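Local structure of designed helical repeat protein (Synthetic construct, 5CWM) at residues Arg9-Val14 with Glu42-Ala47; Gln114-Glu118 with Leu167-Asp173. The protein has no known biological function, being a de novo designed helical repeat protein made in a computational exploration of repeat architectures. All coordinates share one frame; numbering follows the deposited sequence.

Interaction 1. Residues Arg9-Val14 with Glu42-Ala47; sequences RVEKLV and EAAREA
The helical hairpin formed by helices 3-27 and 30-57 is held together here by Val10 and Leu13 packing on Ala43, with Arg9 and Glu46 paired at its outer edge. The segments run antiparallel, crossing at -165° with their axes 8.8 Å apart. Val10 and Ala43 mark the backbone's nearest approach, 5.1 Å between their CA atoms, a spacing consistent with the small alanine side chain. Val10 CG1 stands anti to the backbone N (chi1 177°), which directs it to Ala47 CB at 3.9 Å, while CG2 lies alongside Glu46 CB at 3.8 Å. The methyl of Ala43 meets Leu13 CB at 3.8 Å and also touches Val14 CG2. Beyond this apolar strip, Arg9 bends at chi2 and chi3 to bring NH2 within 2.5 Å of Glu46 OE2 in a salt bridge. The carboxylate meets the guanidinium edge near its plane, the two groups 22° apart, and Leu13 CD1 lies over one guanidinium face, toward its rim. Glu42, beside Glu46, has its own weak salt bridge to Arg45 NH2. With an alanine in place of the glutamate at Glu46, Arg9 would probably lose its carboxylate mate and Leu13 CD1 part of its cover. With Val10 also reaching Leu69 of helix 60-84, this is an antiparallel helical hairpin backed by a third helix, as in helical repeat proteins.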
loop_
_atom_site.group_PDB
_atom_site.type_symbol
_atom_site.label_atom_id
_atom_site.label_comp_id
_atom_site.label_asym_id
_atom_site.label_seq_id
_atom_site.Cartn_x
_atom_site.Cartn_y
_atom_site.Cartn_z
ATOM N N ARG A 9 -10.548 -13.382 11.436
ATOM C CA ARG A 9 -11.031 -14.309 10.417
ATOM C C ARG A 9 -10.236 -14.149 9.126
ATOM O O ARG A 9 -9.738 -15.128 8.562
ATOM C CB ARG A 9 -12.522 -14.087 10.153
ATOM C CG ARG A 9 -13.440 -15.096 10.822
ATOM C CD ARG A 9 -13.620 -16.327 9.951
ATOM N NE ARG A 9 -14.198 -15.988 8.654
ATOM C CZ ARG A 9 -14.454 -16.872 7.694
ATOM N NH1 ARG A 9 -14.184 -18.156 7.881
ATOM N NH2 ARG A 9 -14.981 -16.470 6.546
ATOM N N VAL A 10 -10.121 -12.907 8.665
ATOM C CA VAL A 10 -9.361 -12.600 7.459
ATOM C C VAL A 10 -7.905 -13.032 7.610
ATOM O O VAL A 10 -7.331 -13.633 6.700
ATOM C CB VAL A 10 -9.417 -11.096 7.125
ATOM C CG1 VAL A 10 -8.562 -10.789 5.904
ATOM C CG2 VAL A 10 -10.855 -10.659 6.894
ATOM N N GLU A 11 -7.320 -12.730 8.765
ATOM C CA GLU A 11 -5.942 -13.118 9.056
ATOM C C GLU A 11 -5.770 -14.631 8.990
ATOM O O GLU A 11 -4.791 -15.131 8.430
ATOM C CB GLU A 11 -5.519 -12.606 10.435
ATOM C CG GLU A 11 -5.421 -11.093 10.542
ATOM C CD GLU A 11 -5.225 -10.623 11.971
ATOM O OE1 GLU A 11 -5.139 -11.481 12.875
ATOM O OE2 GLU A 11 -5.160 -9.395 12.191
ATOM N N LYS A 12 -6.726 -15.355 9.562
ATOM C CA LYS A 12 -6.683 -16.812 9.554
ATOM C C LYS A 12 -6.801 -17.347 8.131
ATOM O O LYS A 12 -6.162 -18.340 7.780
ATOM C CB LYS A 12 -7.793 -17.396 10.429
ATOM C CG LYS A 12 -7.748 -18.914 10.532
ATOM C CD LYS A 12 -8.953 -19.465 11.269
ATOM C CE LYS A 12 -8.921 -20.983 11.297
ATOM N NZ LYS A 12 -8.834 -21.555 9.925
ATOM N N LEU A 13 -7.618 -16.687 7.316
ATOM C CA LEU A 13 -7.752 -17.068 5.915
ATOM C C LEU A 13 -6.440 -16.852 5.169
ATOM O O LEU A 13 -6.047 -17.668 4.334
ATOM C CB LEU A 13 -8.878 -16.281 5.241
ATOM C CG LEU A 13 -10.307 -16.642 5.647
ATOM C CD1 LEU A 13 -11.310 -15.869 4.806
ATOM C CD2 LEU A 13 -10.541 -18.140 5.525
ATOM N N VAL A 14 -5.765 -15.749 5.477
ATOM C CA VAL A 14 -4.477 -15.442 4.867
ATOM C C VAL A 14 -3.432 -16.488 5.243
ATOM O O VAL A 14 -2.726 -17.008 4.379
ATOM C CB VAL A 14 -3.973 -14.049 5.282
ATOM C CG1 VAL A 14 -2.538 -13.847 4.829
ATOM C CG2 VAL A 14 -4.875 -12.966 4.712
ATOM N N GLU A 42 -10.803 -14.726 -1.225
ATOM C CA GLU A 42 -11.879 -14.639 -0.243
ATOM C C GLU A 42 -11.456 -13.766 0.934
ATOM O O GLU A 42 -12.240 -12.952 1.435
ATOM C CB GLU A 42 -12.279 -16.033 0.247
ATOM C CG GLU A 42 -13.391 -16.033 1.287
ATOM C CD GLU A 42 -14.706 -15.502 0.743
ATOM O OE1 GLU A 42 -14.956 -15.650 -0.472
ATOM O OE2 GLU A 42 -15.490 -14.934 1.533
ATOM N N ALA A 43 -10.208 -13.935 1.362
ATOM C CA ALA A 43 -9.648 -13.128 2.438
ATOM C C ALA A 43 -9.691 -11.646 2.083
ATOM O O ALA A 43 -10.083 -10.813 2.902
ATOM C CB ALA A 43 -8.222 -13.562 2.743
ATOM N N ALA A 44 -9.296 -11.324 0.855
ATOM C CA ALA A 44 -9.319 -9.945 0.378
ATOM C C ALA A 44 -10.744 -9.400 0.320
ATOM O O ALA A 44 -10.989 -8.243 0.671
ATOM C CB ALA A 44 -8.661 -9.846 -0.988
ATOM N N ARG A 45 -11.677 -10.235 -0.128
ATOM C CA ARG A 45 -13.086 -9.852 -0.185
ATOM C C ARG A 45 -13.614 -9.477 1.198
ATOM O O ARG A 45 -14.126 -8.367 1.406
ATOM C CB ARG A 45 -13.930 -10.986 -0.774
ATOM C CG ARG A 45 -14.510 -10.684 -2.148
ATOM C CD ARG A 45 -13.828 -11.498 -3.237
ATOM N NE ARG A 45 -14.046 -12.932 -3.066
ATOM C CZ ARG A 45 -13.662 -13.855 -3.942
ATOM N NH1 ARG A 45 -13.042 -13.498 -5.058
ATOM N NH2 ARG A 45 -13.903 -15.138 -3.705
ATOM N N GLU A 46 -13.478 -10.407 2.139
ATOM C CA GLU A 46 -13.919 -10.179 3.510
ATOM C C GLU A 46 -13.243 -8.950 4.108
ATOM O O GLU A 46 -13.879 -8.162 4.810
ATOM C CB GLU A 46 -13.640 -11.409 4.375
ATOM C CG GLU A 46 -14.370 -12.661 3.921
ATOM C CD GLU A 46 -14.164 -13.827 4.866
ATOM O OE1 GLU A 46 -13.543 -13.627 5.931
ATOM O OE2 GLU A 46 -14.622 -14.944 4.546
ATOM N N ALA A 47 -11.955 -8.787 3.817
ATOM C CA ALA A 47 -11.199 -7.631 4.289
ATOM C C ALA A 47 -11.810 -6.327 3.783
ATOM O O ALA A 47 -11.993 -5.378 4.552
ATOM C CB ALA A 47 -9.747 -7.736 3.857
#

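Interaction 2. Residues Gln114-Glu118 with Leu167-Asp173; sequences QGDPE and LAEKQGD
Two amide nitrogens converge on the carbonyl oxygen of Leu167, whose side chain reaches across to Pro117: Gln171 N bonds to Leu167 O at 2.9 Å, and Lys170 N adds a weak bond at 3.1 Å. This last turn of helix 144-170 is the platform for the contact. Leu167 carries CG anti to its own nitrogen (chi1 -178°), and CD2 rests against the start of helix 117-141, 3.7 Å from Pro117 CA and 4.3 Å from Pro117 CB. One turn further on, Gln171 extends beyond CG and crosses the proline ring at about a right angle, laying its amide end beside Pro117 and the carbonyl of Gly115. Gly115, with a phi of 65°, is the C' residue of a Schellman motif that ends the preceding helix. Asp116 then takes the N-cap position, its OD1 making a weak hydrogen bond to Val119 N. Gly172 likewise leaves the helix with positive phi, and Asp173 stands at an N-cap position; their backbone angles nearly match those of Gly115 and Asp116. Val176 of helix 174-198 also touches Pro117, Glu118 and Ala168. At the rim, Glu118 bends at chi2 and brings OE2 to 3.5 Å from Asp173 OD2, the carboxylate planes 59° apart. Two like charges so near would be expected to repel, or to raise the proton affinity of one acid, which is consistent with a contact held by the packing of Pro117, Leu167, Gly115 and the Gln171 chain rather than by the carboxylates.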
loop_
_atom_site.group_PDB
_atom_site.type_symbol
_atom_site.label_atom_id
_atom_site.label_comp_id
_atom_site.label_asym_id
_atom_site.label_seq_id
_atom_site.Cartn_x
_atom_site.Cartn_y
_atom_site.Cartn_z
ATOM N N GLN A 114 -11.941 11.669 10.723
ATOM C CA GLN A 114 -11.960 11.359 12.148
ATOM C C GLN A 114 -10.836 12.065 12.903
ATOM O O GLN A 114 -10.746 11.965 14.127
ATOM C CB GLN A 114 -11.861 9.848 12.368
ATOM C CG GLN A 114 -13.055 9.246 13.096
ATOM C CD GLN A 114 -14.281 9.132 12.213
ATOM O OE1 GLN A 114 -15.403 9.397 12.647
ATOM N NE2 GLN A 114 -14.075 8.729 10.964
ATOM N N GLY A 115 -9.979 12.772 12.173
ATOM C CA GLY A 115 -8.874 13.494 12.780
ATOM C C GLY A 115 -7.843 12.588 13.430
ATOM O O GLY A 115 -7.516 12.750 14.607
ATOM N N ASP A 116 -7.326 11.635 12.660
ATOM C CA ASP A 116 -6.347 10.678 13.166
ATOM C C ASP A 116 -5.081 10.692 12.310
ATOM O O ASP A 116 -4.989 9.968 11.320
ATOM C CB ASP A 116 -6.947 9.270 13.207
ATOM C CG ASP A 116 -6.206 8.343 14.153
ATOM O OD1 ASP A 116 -4.980 8.512 14.326
ATOM O OD2 ASP A 116 -6.853 7.442 14.727
ATOM N N PRO A 117 -4.100 11.525 12.695
ATOM C CA PRO A 117 -2.855 11.719 11.940
ATOM C C PRO A 117 -2.015 10.449 11.798
ATOM O O PRO A 117 -1.453 10.208 10.728
ATOM C CB PRO A 117 -2.106 12.772 12.767
ATOM C CG PRO A 117 -2.674 12.657 14.138
ATOM C CD PRO A 117 -4.115 12.307 13.942
ATOM N N GLU A 118 -1.933 9.655 12.861
ATOM C CA GLU A 118 -1.125 8.438 12.853
ATOM C C GLU A 118 -1.634 7.432 11.825
ATOM O O GLU A 118 -0.858 6.893 11.031
ATOM C CB GLU A 118 -1.105 7.796 14.245
ATOM C CG GLU A 118 -0.446 8.644 15.327
ATOM C CD GLU A 118 -1.357 9.732 15.864
ATOM O OE1 GLU A 118 -2.574 9.682 15.586
ATOM O OE2 GLU A 118 -0.856 10.638 16.562
ATOM N N LEU A 167 -2.788 17.824 8.230
ATOM C CA LEU A 167 -3.571 17.353 9.368
ATOM C C LEU A 167 -2.754 17.450 10.654
ATOM O O LEU A 167 -3.261 17.860 11.703
ATOM C CB LEU A 167 -4.038 15.915 9.143
ATOM C CG LEU A 167 -4.908 15.307 10.245
ATOM C CD1 LEU A 167 -6.202 16.092 10.403
ATOM C CD2 LEU A 167 -5.199 13.843 9.954
ATOM N N ALA A 168 -1.481 17.077 10.557
ATOM C CA ALA A 168 -0.578 17.096 11.700
ATOM C C ALA A 168 -0.377 18.509 12.236
ATOM O O ALA A 168 -0.383 18.725 13.448
ATOM C CB ALA A 168 0.761 16.479 11.324
ATOM N N GLU A 169 -0.200 19.470 11.335
ATOM C CA GLU A 169 -0.009 20.857 11.744
ATOM C C GLU A 169 -1.339 21.490 12.142
ATOM O O GLU A 169 -1.367 22.526 12.807
ATOM C CB GLU A 169 0.657 21.671 10.631
ATOM C CG GLU A 169 -0.216 21.909 9.412
ATOM C CD GLU A 169 0.452 22.802 8.384
ATOM O OE1 GLU A 169 1.590 23.250 8.632
ATOM O OE2 GLU A 169 -0.163 23.056 7.327
ATOM N N LYS A 170 -2.441 20.865 11.734
ATOM C CA LYS A 170 -3.763 21.310 12.158
ATOM C C LYS A 170 -4.029 20.895 13.600
ATOM O O LYS A 170 -4.591 21.664 14.381
ATOM C CB LYS A 170 -4.852 20.753 11.239
ATOM C CG LYS A 170 -5.138 21.617 10.020
ATOM C CD LYS A 170 -6.248 21.022 9.169
ATOM C CE LYS A 170 -6.553 21.904 7.968
ATOM N NZ LYS A 170 -7.667 21.357 7.143
ATOM N N GLN A 171 -3.627 19.678 13.950
ATOM C CA GLN A 171 -3.790 19.198 15.320
ATOM C C GLN A 171 -2.542 19.449 16.162
ATOM O O GLN A 171 -2.489 19.074 17.334
ATOM C CB GLN A 171 -4.141 17.710 15.331
ATOM C CG GLN A 171 -5.557 17.409 14.872
ATOM C CD GLN A 171 -5.957 15.972 15.128
ATOM O OE1 GLN A 171 -7.116 15.596 14.948
ATOM N NE2 GLN A 171 -4.998 15.157 15.554
ATOM N N GLY A 172 -1.542 20.085 15.560
ATOM C CA GLY A 172 -0.317 20.423 16.262
ATOM C C GLY A 172 0.507 19.222 16.686
ATOM O O GLY A 172 0.850 19.077 17.859
ATOM N N ASP A 173 0.828 18.358 15.728
ATOM C CA ASP A 173 1.661 17.190 15.997
ATOM C C ASP A 173 2.897 17.209 15.100
ATOM O O ASP A 173 2.889 16.630 14.013
ATOM C CB ASP A 173 0.863 15.899 15.786
ATOM C CG ASP A 173 1.492 14.701 16.479
ATOM O OD1 ASP A 173 2.727 14.690 16.665
ATOM O OD2 ASP A 173 0.745 13.766 16.836
#

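Overall arrangement
From the N terminus, the chain runs up helix 3-27, turns, and comes back along helix 30-57; interaction 1 closes this first hairpin, with 27 residues between its segments. Two more helices, 60-84 and 87-114, pass before interaction 2 begins at the turn into helix 117-141. It closes at the end of helix 144-170 and the turn after it, with 48 residues between its segments. The centres of interactions 1 and 2 lie about 30 Å apart and their nearest atoms about 16 Å apart, in series, without nesting or crossing. Interaction 1 joins neighbouring helices, whereas interaction 2 joins two turns at the same end of the helices, with one turn at the other end between them.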